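Local coordinates for protein pectate lyase (Cellvibrio cellulosa, PDB 1GXM) that probably cleaves pectate (polygalacturonic acid) by anti-beta-elimination, this chain being the family 10 polysaccharide lyase catalytic module of a longer, multidomain protein, at residues 207-212 with 306-311; 249-254 with 284-289; 256-261 with 265-270; 288-293 with 299-304. All coordinates share one frame; numbering follows the deposited sequence.

Contact 1 (207-212 with 306-311); sequences RAYELE and LERRTG
Arg308, on helix 306-311, reaches over one face of the Tyr209 ring and forms a buried cation-pi pair with it, joining the helix to the loop between strands 195-196 and 214-215. The guanidinium carbon Arg308 CZ is 4.5 Å from the centroid of the Tyr209 ring. Arg308 NH1 dips closer, 3.2 Å from Tyr209 CZ, near the hydroxyl end. The two planes are inclined by 53°, so this is not a flat stack. A CH-pi contact joins it, Arg308 CD lying 4.1 Å from the centroid of the Tyr209 ring; bends at chi2 (-68°) and chi3 (79°) fold the arginine so that CD and NH1 meet the same face. CB of Arg207 sits over the rim of the opposite face.

Among polar links, one water accepts from Arg308 NH1 at 3.0 Å and is bonded to Tyr209 OH at 2.8 Å. Salt bridges flank the pair: Arg308 grips Glu307 side-on, Arg308 NE to Glu307 OE1 at 2.9 Å, while Arg207 holds Glu210 likewise across a type I turn.

All three guanidinium nitrogens of Arg308 are thus employed. NE and NH2 are bound to the Glu307 carboxylate, which should fix the rotation of the group and direct NH1 at both ring and water.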
# COMPACT_ATOMS: atom_id res chain seq x y z
N ARG A 207 -9.56 2.39 -12.35
CA ARG A 207 -10.90 2.83 -12.66
C ARG A 207 -10.84 4.00 -13.63
O ARG A 207 -9.76 4.49 -13.96
CB ARG A 207 -11.67 3.14 -11.39
CG ARG A 207 -11.87 1.89 -10.58
CD ARG A 207 -12.47 2.09 -9.23
NE ARG A 207 -11.52 2.75 -8.35
CZ ARG A 207 -11.71 2.94 -7.05
NH1 ARG A 207 -12.82 2.50 -6.48
NH2 ARG A 207 -10.80 3.57 -6.33
N ALA A 208 -11.99 4.43 -14.11
CA ALA A 208 -12.01 5.39 -15.21
C ALA A 208 -11.24 6.67 -14.88
O ALA A 208 -10.60 7.25 -15.75
CB ALA A 208 -13.42 5.74 -15.58
N TYR A 209 -11.31 7.07 -13.63
CA TYR A 209 -10.76 8.35 -13.18
C TYR A 209 -9.40 8.17 -12.55
O TYR A 209 -8.89 9.10 -11.93
CB TYR A 209 -11.75 9.03 -12.20
CG TYR A 209 -12.33 8.05 -11.21
CD1 TYR A 209 -11.66 7.72 -10.04
CD2 TYR A 209 -13.54 7.39 -11.48
CE1 TYR A 209 -12.18 6.76 -9.16
CE2 TYR A 209 -14.04 6.45 -10.62
CZ TYR A 209 -13.36 6.12 -9.47
OH TYR A 209 -13.88 5.19 -8.60
N GLU A 210 -8.80 6.99 -12.71
CA GLU A 210 -7.49 6.65 -12.15
C GLU A 210 -6.53 6.38 -13.29
O GLU A 210 -6.44 5.28 -13.78
CB GLU A 210 -7.63 5.46 -11.22
CG GLU A 210 -8.44 5.84 -10.00
CD GLU A 210 -8.80 4.70 -9.10
OE1 GLU A 210 -8.96 3.56 -9.56
OE2 GLU A 210 -8.94 4.95 -7.89
N LEU A 211 -5.82 7.41 -13.71
CA LEU A 211 -5.04 7.35 -14.93
C LEU A 211 -3.59 7.06 -14.62
O LEU A 211 -3.14 7.14 -13.49
CB LEU A 211 -5.19 8.65 -15.68
CG LEU A 211 -6.61 9.10 -16.00
CD1 LEU A 211 -6.56 10.33 -16.87
CD2 LEU A 211 -7.37 8.02 -16.73
N GLU A 212 -2.84 6.80 -15.66
CA GLU A 212 -1.40 6.63 -15.56
C GLU A 212 -0.80 7.93 -15.05
O GLU A 212 -1.09 9.00 -15.56
CB GLU A 212 -0.78 6.29 -16.92
CG GLU A 212 -1.46 5.14 -17.67
CD GLU A 212 -2.58 5.60 -18.62
OE1 GLU A 212 -3.34 6.56 -18.32
OE2 GLU A 212 -2.72 5.00 -19.71
N LEU A 306 -19.39 17.31 -10.46
CA LEU A 306 -19.59 17.53 -9.05
C LEU A 306 -19.40 16.24 -8.27
O LEU A 306 -18.77 16.21 -7.21
CB LEU A 306 -21.01 18.05 -8.86
CG LEU A 306 -21.36 18.39 -7.44
CD1 LEU A 306 -20.52 19.54 -6.91
CD2 LEU A 306 -22.82 18.77 -7.40
N GLU A 307 -19.95 15.15 -8.78
CA GLU A 307 -19.90 13.90 -8.07
C GLU A 307 -18.46 13.40 -7.87
O GLU A 307 -18.14 12.85 -6.83
CB GLU A 307 -20.75 12.83 -8.76
CG GLU A 307 -20.85 11.53 -7.97
CD GLU A 307 -19.70 10.55 -8.22
OE1 GLU A 307 -19.04 10.66 -9.27
OE2 GLU A 307 -19.51 9.65 -7.38
N ARG A 308 -17.62 13.54 -8.88
CA ARG A 308 -16.24 13.07 -8.73
C ARG A 308 -15.41 14.04 -7.89
O ARG A 308 -14.49 13.62 -7.22
CB ARG A 308 -15.55 12.82 -10.07
CG ARG A 308 -15.94 11.50 -10.73
CD ARG A 308 -15.44 10.28 -10.00
NE ARG A 308 -16.27 9.96 -8.85
CZ ARG A 308 -15.94 9.14 -7.88
NH1 ARG A 308 -14.76 8.55 -7.87
NH2 ARG A 308 -16.76 8.92 -6.89
N ARG A 309 -15.72 15.33 -7.92
CA ARG A 309 -14.94 16.27 -7.13
C ARG A 309 -15.24 16.10 -5.65
O ARG A 309 -14.35 16.22 -4.82
CB ARG A 309 -15.22 17.70 -7.57
CG ARG A 309 -14.31 18.72 -6.88
CD ARG A 309 -14.37 20.13 -7.44
NE ARG A 309 -15.75 20.56 -7.53
CZ ARG A 309 -16.47 20.65 -8.64
NH1 ARG A 309 -15.93 20.43 -9.83
NH2 ARG A 309 -17.73 20.97 -8.56
N THR A 310 -16.48 15.77 -5.33
CA THR A 310 -16.87 15.60 -3.93
C THR A 310 -16.68 14.15 -3.46
O THR A 310 -16.49 13.90 -2.27
CB THR A 310 -18.34 15.99 -3.70
OG1 THR A 310 -19.19 15.22 -4.56
CG2 THR A 310 -18.58 17.43 -4.06
N GLY A 311 -16.70 13.19 -4.38
CA GLY A 311 -16.72 11.78 -4.03
C GLY A 311 -15.38 11.09 -3.98
O GLY A 311 -15.28 9.95 -3.59
O HOH W 1 -14.25 6.24 -6.01

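Contact 2 (249-254 with 284-289); sequences PRTYLE and NTNRGF
Asn286 extends its amide nitrogen between two acceptors of the facing loop, Arg250 O and Thr251 OG1. The first hydrogen bond, Asn286 ND2 to Arg250 O, is 2.9 Å long and fairly straight at 161°. The second, Asn286 ND2 to Thr251 OG1, has the same length of 2.9 Å but is more bent at 137°. Both acceptors lie close to the amide plane, whereas the amide itself comes from above the carbonyl plane of Arg250. With chi1 at -63°, Thr251 OG1 sits beside its own backbone N, where it meets Asn286 and also bonds Trp245 O. The other end of the amide is occupied too: OD1 accepts from Trp245 NE1 and Gln185 NE2.

Nonbonded packing comes from the extended Arg250 side chain, whose NH1 rests 3.5 Å from Asn286 CG while bonding Gln185 OE1.

Water adds a further link, one molecule donating to Arg250 O at 2.7 Å and to Asn286 O at 2.9 Å.

The contact joins the loop that leads from helix 233-246 to strand 256-258 with the loop between strands 280-281 and 290-291. Trp245, near the end of that helix, touches both sides through its backbone and indole, and Tyr281 OH bonds Thr251 O. Further on, the backbones of Leu253 and Met276 pair, bringing in strand 274-278.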
# COMPACT_ATOMS: atom_id res chain seq x y z
N PRO A 249 9.60 21.22 -4.63
CA PRO A 249 8.60 22.23 -4.93
C PRO A 249 8.01 22.05 -6.33
O PRO A 249 7.02 22.69 -6.65
CB PRO A 249 9.38 23.55 -4.82
CG PRO A 249 10.74 23.24 -4.79
CD PRO A 249 10.95 21.79 -4.54
N ARG A 250 8.61 21.20 -7.14
CA ARG A 250 7.98 20.86 -8.42
C ARG A 250 6.90 19.78 -8.23
O ARG A 250 6.21 19.42 -9.17
CB ARG A 250 8.99 20.42 -9.45
CG ARG A 250 9.62 19.12 -9.17
CD ARG A 250 10.91 18.85 -9.93
NE ARG A 250 11.28 17.44 -9.82
CZ ARG A 250 10.75 16.45 -10.54
NH1 ARG A 250 9.83 16.72 -11.46
NH2 ARG A 250 11.16 15.20 -10.35
N THR A 251 6.79 19.26 -7.01
CA THR A 251 5.80 18.25 -6.65
C THR A 251 4.75 18.82 -5.72
O THR A 251 3.59 18.82 -6.05
CB THR A 251 6.47 17.07 -6.00
OG1 THR A 251 7.36 16.48 -6.95
CG2 THR A 251 5.47 15.99 -5.63
N TYR A 252 5.14 19.33 -4.56
CA TYR A 252 4.12 19.87 -3.69
C TYR A 252 3.70 21.22 -4.19
O TYR A 252 4.41 21.90 -4.91
CB TYR A 252 4.57 19.96 -2.23
CG TYR A 252 5.82 20.73 -1.94
CD1 TYR A 252 5.86 22.12 -2.01
CD2 TYR A 252 6.96 20.08 -1.53
CE1 TYR A 252 7.02 22.83 -1.71
CE2 TYR A 252 8.10 20.77 -1.22
CZ TYR A 252 8.15 22.13 -1.34
OH TYR A 252 9.30 22.80 -1.02
N LEU A 253 2.49 21.59 -3.79
CA LEU A 253 1.89 22.87 -4.09
C LEU A 253 1.95 23.64 -2.78
O LEU A 253 1.22 23.35 -1.84
CB LEU A 253 0.46 22.71 -4.57
CG LEU A 253 -0.32 24.01 -4.75
CD1 LEU A 253 0.25 24.85 -5.85
CD2 LEU A 253 -1.80 23.72 -5.00
N GLU A 254 2.84 24.61 -2.72
CA GLU A 254 3.08 25.33 -1.50
C GLU A 254 2.09 26.48 -1.36
O GLU A 254 1.78 27.14 -2.32
CB GLU A 254 4.51 25.83 -1.45
CG GLU A 254 4.86 26.38 -0.06
CD GLU A 254 6.35 26.44 0.23
OE1 GLU A 254 7.14 26.51 -0.73
OE2 GLU A 254 6.70 26.41 1.43
N ASN A 284 5.42 12.73 -17.00
CA ASN A 284 6.54 13.42 -17.62
C ASN A 284 6.68 14.87 -17.17
O ASN A 284 7.82 15.32 -17.02
CB ASN A 284 6.46 13.33 -19.14
CG ASN A 284 6.71 11.93 -19.64
OD1 ASN A 284 7.64 11.28 -19.19
ND2 ASN A 284 5.88 11.46 -20.55
N THR A 285 5.60 15.60 -16.97
CA THR A 285 5.71 17.01 -16.58
C THR A 285 5.68 17.22 -15.08
O THR A 285 5.96 18.32 -14.58
CB THR A 285 4.57 17.85 -17.11
OG1 THR A 285 3.34 17.37 -16.56
CG2 THR A 285 4.46 17.75 -18.63
N ASN A 286 5.23 16.21 -14.35
CA ASN A 286 5.07 16.31 -12.91
C ASN A 286 3.98 17.31 -12.51
O ASN A 286 3.98 17.79 -11.39
CB ASN A 286 6.38 16.63 -12.19
CG ASN A 286 6.51 15.87 -10.92
OD1 ASN A 286 6.61 14.65 -10.96
ND2 ASN A 286 6.52 16.55 -9.77
N ARG A 287 3.06 17.58 -13.42
CA ARG A 287 1.93 18.45 -13.13
C ARG A 287 0.80 17.67 -12.50
O ARG A 287 0.40 16.62 -13.00
CB ARG A 287 1.41 19.09 -14.41
CG ARG A 287 0.49 20.25 -14.19
CD ARG A 287 0.22 21.08 -15.42
NE ARG A 287 -0.73 22.13 -15.09
CZ ARG A 287 -1.40 22.82 -15.98
NH1 ARG A 287 -1.22 22.58 -17.26
NH2 ARG A 287 -2.24 23.76 -15.57
N GLY A 288 0.26 18.18 -11.41
CA GLY A 288 -0.90 17.56 -10.81
C GLY A 288 -2.08 17.62 -11.75
O GLY A 288 -2.28 18.63 -12.43
N PHE A 289 -2.88 16.57 -11.78
CA PHE A 289 -4.00 16.54 -12.70
C PHE A 289 -5.19 15.83 -12.13
O PHE A 289 -5.15 15.22 -11.07
CB PHE A 289 -3.61 15.97 -14.07
CG PHE A 289 -3.40 14.49 -14.08
CD1 PHE A 289 -4.46 13.62 -14.25
CD2 PHE A 289 -2.14 13.97 -14.04
CE1 PHE A 289 -4.28 12.26 -14.29
CE2 PHE A 289 -1.96 12.58 -14.09
CZ PHE A 289 -3.04 11.75 -14.25
O HOH W 2 4.14 20.54 -10.55
O HOH W 3 8.95 19.05 -13.14

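Contact 3 (256-261 with 265-270); sequences YTYDSS and TNPIVP
Thr257 and Val269 form an antiparallel hydrogen-bonded pair, flanked by the non-hydrogen-bonded pairs Tyr256-Pro270 and Tyr258-Ile268, while the short strands run at 143° to each other. Thr257 N reaches Val269 O at 2.8 Å, and Val269 N returns the bond to Thr257 O at 2.9 Å, both nearly along the C=O axis. Just past the strand, Asp259 N meets Pro267 O at 2.7 Å, in the carbonyl plane, so the ladder runs on into the loop.

On the face of Tyr258 and Ile268, the Tyr258 ring reaches back over Pro267 of the adjoining loop, side by side with it and pointing the same way. Pro267 CB stands 3.8 Å from the centroid of the Tyr258 ring in a CH-pi contact, and Pro267 CG comes within 3.4 Å of Tyr258 CZ. CG of Tyr258 is anti to its backbone nitrogen (chi1 -164°), which swings the ring along the hairpin toward the proline; its hydroxyl bonds Trp314 N. Ile268 CG1 touches the same ring at CD2.

These strands are the two arms of a beta hairpin, a two-stranded sheet at the protein surface whose connection contains a 3-10 segment at 260-261. Near the turn, Asn266 OD1 accepts from Ile268 N in an Asx turn, and Asp259 OD1 accepts from Ser261 OG.

Across the sheet, on the face of Thr257 and Val269, their CG2 methyls meet at 3.9 Å. At the far end Tyr256 packs beside the strand, its CE2 lying 4.2 Å from Pro270 CG and its CD2 touching Ile268 CG2.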
# COMPACT_ATOMS: atom_id res chain seq x y z
N TYR A 256 -1.05 25.95 -0.13
CA TYR A 256 -2.39 25.40 -0.36
C TYR A 256 -2.59 24.15 0.47
O TYR A 256 -1.64 23.50 0.88
CB TYR A 256 -2.60 25.07 -1.84
CG TYR A 256 -2.62 26.31 -2.70
CD1 TYR A 256 -1.42 26.90 -3.08
CD2 TYR A 256 -3.79 26.94 -3.07
CE1 TYR A 256 -1.36 28.04 -3.83
CE2 TYR A 256 -3.73 28.13 -3.83
CZ TYR A 256 -2.50 28.65 -4.19
OH TYR A 256 -2.36 29.81 -4.94
N THR A 257 -3.84 23.81 0.66
CA THR A 257 -4.21 22.56 1.28
C THR A 257 -5.45 22.03 0.58
O THR A 257 -6.19 22.78 -0.07
CB THR A 257 -4.42 22.78 2.77
OG1 THR A 257 -4.29 21.53 3.47
CG2 THR A 257 -5.79 23.34 3.10
N TYR A 258 -5.70 20.75 0.77
CA TYR A 258 -6.88 20.10 0.23
C TYR A 258 -7.90 19.98 1.35
O TYR A 258 -7.66 19.34 2.36
CB TYR A 258 -6.54 18.72 -0.31
CG TYR A 258 -7.62 18.16 -1.21
CD1 TYR A 258 -8.68 17.42 -0.70
CD2 TYR A 258 -7.57 18.38 -2.57
CE1 TYR A 258 -9.65 16.92 -1.52
CE2 TYR A 258 -8.54 17.87 -3.40
CZ TYR A 258 -9.58 17.16 -2.87
OH TYR A 258 -10.52 16.65 -3.74
N ASP A 259 -9.04 20.61 1.15
CA ASP A 259 -10.09 20.61 2.14
C ASP A 259 -11.33 20.00 1.51
O ASP A 259 -12.04 20.66 0.75
CB ASP A 259 -10.33 22.03 2.64
CG ASP A 259 -11.26 22.08 3.82
OD1 ASP A 259 -12.00 21.11 4.02
OD2 ASP A 259 -11.30 23.07 4.56
N SER A 260 -11.57 18.73 1.78
CA SER A 260 -12.66 18.02 1.13
C SER A 260 -14.02 18.63 1.48
O SER A 260 -14.96 18.48 0.71
CB SER A 260 -12.64 16.53 1.48
OG SER A 260 -12.98 16.32 2.82
N SER A 261 -14.10 19.33 2.61
CA SER A 261 -15.34 20.03 3.00
C SER A 261 -15.72 21.16 2.04
O SER A 261 -16.87 21.62 2.02
CB SER A 261 -15.23 20.60 4.43
OG SER A 261 -14.64 21.89 4.46
N THR A 265 -17.19 23.23 -4.68
CA THR A 265 -16.72 24.08 -5.76
C THR A 265 -15.24 23.90 -6.01
O THR A 265 -14.84 23.71 -7.14
CB THR A 265 -17.07 25.57 -5.56
OG1 THR A 265 -16.42 26.07 -4.40
CG2 THR A 265 -18.57 25.78 -5.26
N ASN A 266 -14.42 23.96 -4.96
CA ASN A 266 -12.98 23.75 -5.14
C ASN A 266 -12.33 23.46 -3.80
O ASN A 266 -12.22 24.34 -2.96
CB ASN A 266 -12.31 24.96 -5.77
CG ASN A 266 -10.89 24.68 -6.19
OD1 ASN A 266 -10.29 23.71 -5.74
ND2 ASN A 266 -10.32 25.53 -7.03
N PRO A 267 -11.87 22.23 -3.59
CA PRO A 267 -11.23 21.85 -2.33
C PRO A 267 -9.79 22.28 -2.22
O PRO A 267 -9.19 22.09 -1.16
CB PRO A 267 -11.31 20.34 -2.36
CG PRO A 267 -11.20 19.99 -3.80
CD PRO A 267 -11.87 21.11 -4.55
N ILE A 268 -9.21 22.82 -3.28
CA ILE A 268 -7.82 23.23 -3.24
C ILE A 268 -7.80 24.68 -2.87
O ILE A 268 -8.14 25.56 -3.67
CB ILE A 268 -7.13 22.98 -4.58
CG1 ILE A 268 -7.17 21.47 -4.90
CG2 ILE A 268 -5.68 23.51 -4.54
CD1 ILE A 268 -6.76 21.12 -6.31
N VAL A 269 -7.45 24.93 -1.62
CA VAL A 269 -7.62 26.26 -1.06
C VAL A 269 -6.34 26.77 -0.43
O VAL A 269 -5.53 26.00 0.03
CB VAL A 269 -8.76 26.29 -0.03
CG1 VAL A 269 -10.06 25.89 -0.69
CG2 VAL A 269 -8.46 25.42 1.17
N PRO A 270 -6.14 28.08 -0.42
CA PRO A 270 -4.98 28.64 0.25
C PRO A 270 -4.92 28.32 1.73
O PRO A 270 -5.93 28.29 2.44
CB PRO A 270 -5.15 30.14 0.05
CG PRO A 270 -6.02 30.28 -1.09
CD PRO A 270 -6.96 29.12 -1.07

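Contact 4 (288-293 with 299-304); sequences GFFSDR and YDITQM
Phe290 pushes its ring against the backbone and side chains of 299-304, where the chain leaves the small antiparallel pair 290-291/297-298 and folds back in a 3-10 turn at 301-303. The turn begins with an Asx turn, Asp300 OD1 accepting from Thr302 N. Phe290 is the main bump, and its hollow has three kinds of wall. Ile301 CB sits almost centrally over one ring face in a CH-pi contact, 3.7 Å from the centroid of the Phe290 ring, with Ile301 CG1 and CD1 continuing over the same face toward Phe290 CD1 and CE1. The backbone of Tyr299 and Asp300 meets the ring edge near its plane, Tyr299 O being 3.5 Å from Phe290 CE2. Met304 closes in beside the root of the Phe290 ring, its CE methyl 3.5 Å from Phe290 CB.

A second bump is the Tyr299 ring, which lies alongside the chain at Gly288 and Phe289. Its edge meets Gly288 O, 3.3 Å from Tyr299 CD1, and its CE1 abuts Phe289 CB at 3.5 Å. Arg287 forms a cation-pi pair with the same tyrosine.

At the other end, Asp292 leans over the Met304 backbone, Asp292 OD2 lying 3.6 Å from Met304 CA. A water also donates to OD2, while OD1 bonds Ser305 OG. No direct hydrogen bond joins the two segments, so the fit rests on shape. The Met304 chain is extended until its final bend (chi3 -69°), which turns the methyl toward the 290-291 backbone, and Met304 CE ends 3.3 Å from Ser291 O, a buried carbonyl oxygen with no hydrogen-bonding partner in the model.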
# COMPACT_ATOMS: atom_id res chain seq x y z
N GLY A 288 0.26 18.18 -11.41
CA GLY A 288 -0.90 17.56 -10.81
C GLY A 288 -2.08 17.62 -11.75
O GLY A 288 -2.28 18.63 -12.43
N PHE A 289 -2.88 16.57 -11.78
CA PHE A 289 -4.00 16.54 -12.70
C PHE A 289 -5.19 15.83 -12.13
O PHE A 289 -5.15 15.22 -11.07
CB PHE A 289 -3.61 15.97 -14.07
CG PHE A 289 -3.40 14.49 -14.08
CD1 PHE A 289 -4.46 13.62 -14.25
CD2 PHE A 289 -2.14 13.97 -14.04
CE1 PHE A 289 -4.28 12.26 -14.29
CE2 PHE A 289 -1.96 12.58 -14.09
CZ PHE A 289 -3.04 11.75 -14.25
N PHE A 290 -6.28 15.99 -12.85
CA PHE A 290 -7.57 15.46 -12.48
C PHE A 290 -8.15 14.63 -13.60
O PHE A 290 -7.76 14.75 -14.75
CB PHE A 290 -8.51 16.61 -12.14
CG PHE A 290 -7.90 17.61 -11.22
CD1 PHE A 290 -7.70 17.28 -9.89
CD2 PHE A 290 -7.45 18.82 -11.68
CE1 PHE A 290 -7.07 18.19 -9.04
CE2 PHE A 290 -6.83 19.72 -10.83
CZ PHE A 290 -6.64 19.40 -9.52
N SER A 291 -9.12 13.82 -13.23
CA SER A 291 -9.83 12.99 -14.18
C SER A 291 -11.31 12.97 -13.81
O SER A 291 -11.77 13.75 -12.97
CB SER A 291 -9.18 11.62 -14.27
OG SER A 291 -9.79 10.84 -15.28
N ASP A 292 -12.06 12.10 -14.45
CA ASP A 292 -13.49 12.07 -14.24
C ASP A 292 -13.98 10.75 -14.76
O ASP A 292 -13.20 9.94 -15.23
CB ASP A 292 -14.12 13.24 -14.99
CG ASP A 292 -15.37 13.78 -14.33
OD1 ASP A 292 -16.06 13.03 -13.61
OD2 ASP A 292 -15.70 14.96 -14.55
N ARG A 293 -15.29 10.53 -14.69
CA ARG A 293 -15.84 9.24 -15.06
C ARG A 293 -15.69 8.93 -16.53
O ARG A 293 -15.73 7.75 -16.89
CB ARG A 293 -17.29 9.13 -14.61
CG ARG A 293 -17.36 9.04 -13.09
CD ARG A 293 -18.57 8.37 -12.59
NE ARG A 293 -18.68 8.31 -11.14
CZ ARG A 293 -18.33 7.28 -10.38
NH1 ARG A 293 -17.79 6.18 -10.89
NH2 ARG A 293 -18.53 7.35 -9.07
N TYR A 299 -6.69 19.87 -15.94
CA TYR A 299 -5.82 20.53 -14.98
C TYR A 299 -6.50 21.54 -14.07
O TYR A 299 -5.82 22.11 -13.23
CB TYR A 299 -4.63 21.15 -15.71
CG TYR A 299 -3.79 20.09 -16.36
CD1 TYR A 299 -2.88 19.35 -15.64
CD2 TYR A 299 -3.95 19.79 -17.71
CE1 TYR A 299 -2.13 18.37 -16.21
CE2 TYR A 299 -3.19 18.80 -18.30
CZ TYR A 299 -2.28 18.08 -17.54
OH TYR A 299 -1.51 17.11 -18.09
N ASP A 300 -7.80 21.70 -14.21
CA ASP A 300 -8.59 22.61 -13.39
C ASP A 300 -9.71 21.80 -12.76
O ASP A 300 -10.59 21.30 -13.43
CB ASP A 300 -9.11 23.73 -14.28
CG ASP A 300 -9.97 24.72 -13.56
OD1 ASP A 300 -10.37 24.48 -12.40
OD2 ASP A 300 -10.29 25.81 -14.11
N ILE A 301 -9.66 21.66 -11.44
CA ILE A 301 -10.58 20.76 -10.77
C ILE A 301 -12.04 21.23 -10.87
O ILE A 301 -12.97 20.44 -10.69
CB ILE A 301 -10.15 20.55 -9.31
CG1 ILE A 301 -10.75 19.26 -8.77
CG2 ILE A 301 -10.50 21.78 -8.44
CD1 ILE A 301 -10.33 18.96 -7.36
N THR A 302 -12.23 22.50 -11.18
CA THR A 302 -13.58 23.05 -11.32
C THR A 302 -14.27 22.56 -12.59
O THR A 302 -15.47 22.69 -12.71
CB THR A 302 -13.58 24.60 -11.25
OG1 THR A 302 -12.91 25.14 -12.38
CG2 THR A 302 -12.80 25.10 -10.05
N GLN A 303 -13.50 21.97 -13.50
CA GLN A 303 -14.03 21.36 -14.73
C GLN A 303 -14.60 19.96 -14.49
O GLN A 303 -15.21 19.37 -15.38
CB GLN A 303 -12.93 21.24 -15.80
CG GLN A 303 -12.25 22.42 -16.44
CD GLN A 303 -11.18 21.91 -17.42
OE1 GLN A 303 -9.97 21.89 -17.11
NE2 GLN A 303 -11.63 21.45 -18.58
N MET A 304 -14.34 19.40 -13.31
CA MET A 304 -14.76 18.05 -12.98
C MET A 304 -16.24 17.98 -12.67
O MET A 304 -16.82 18.94 -12.17
CB MET A 304 -14.00 17.60 -11.73
CG MET A 304 -14.09 16.12 -11.45
SD MET A 304 -13.18 15.72 -9.95
CE MET A 304 -11.55 16.00 -10.51
O HOH W 4 -14.74 16.51 -17.16

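Contacts 2, 3 and 4 are nested within the loop of chain closed by contact 1, contact 3 in turn lying inside contact 2, and all four belong to the pectic acid lyase module. The centres of contacts 1 and 4 lie closest, about 8 Å apart: Glu307 OE1 is 3.0 Å from Arg293 NE in a salt bridge, and Arg309 NH1 probably bonds Ile301 O. Contacts 3 and 4 have centres about 13 Å apart, with Ile268 CD1 3.6 Å from Phe290 CZ, so the hairpin reaches the CZ end of the Phe290 ring that contact 4 holds. Contact 2 shares Gly288 and Phe289 with contact 4 and touches contact 3 through Leu253 CD2 and Ile268 CG2, 3.9 Å apart. Leu211 also packs on Phe289, linking contacts 1 and 2.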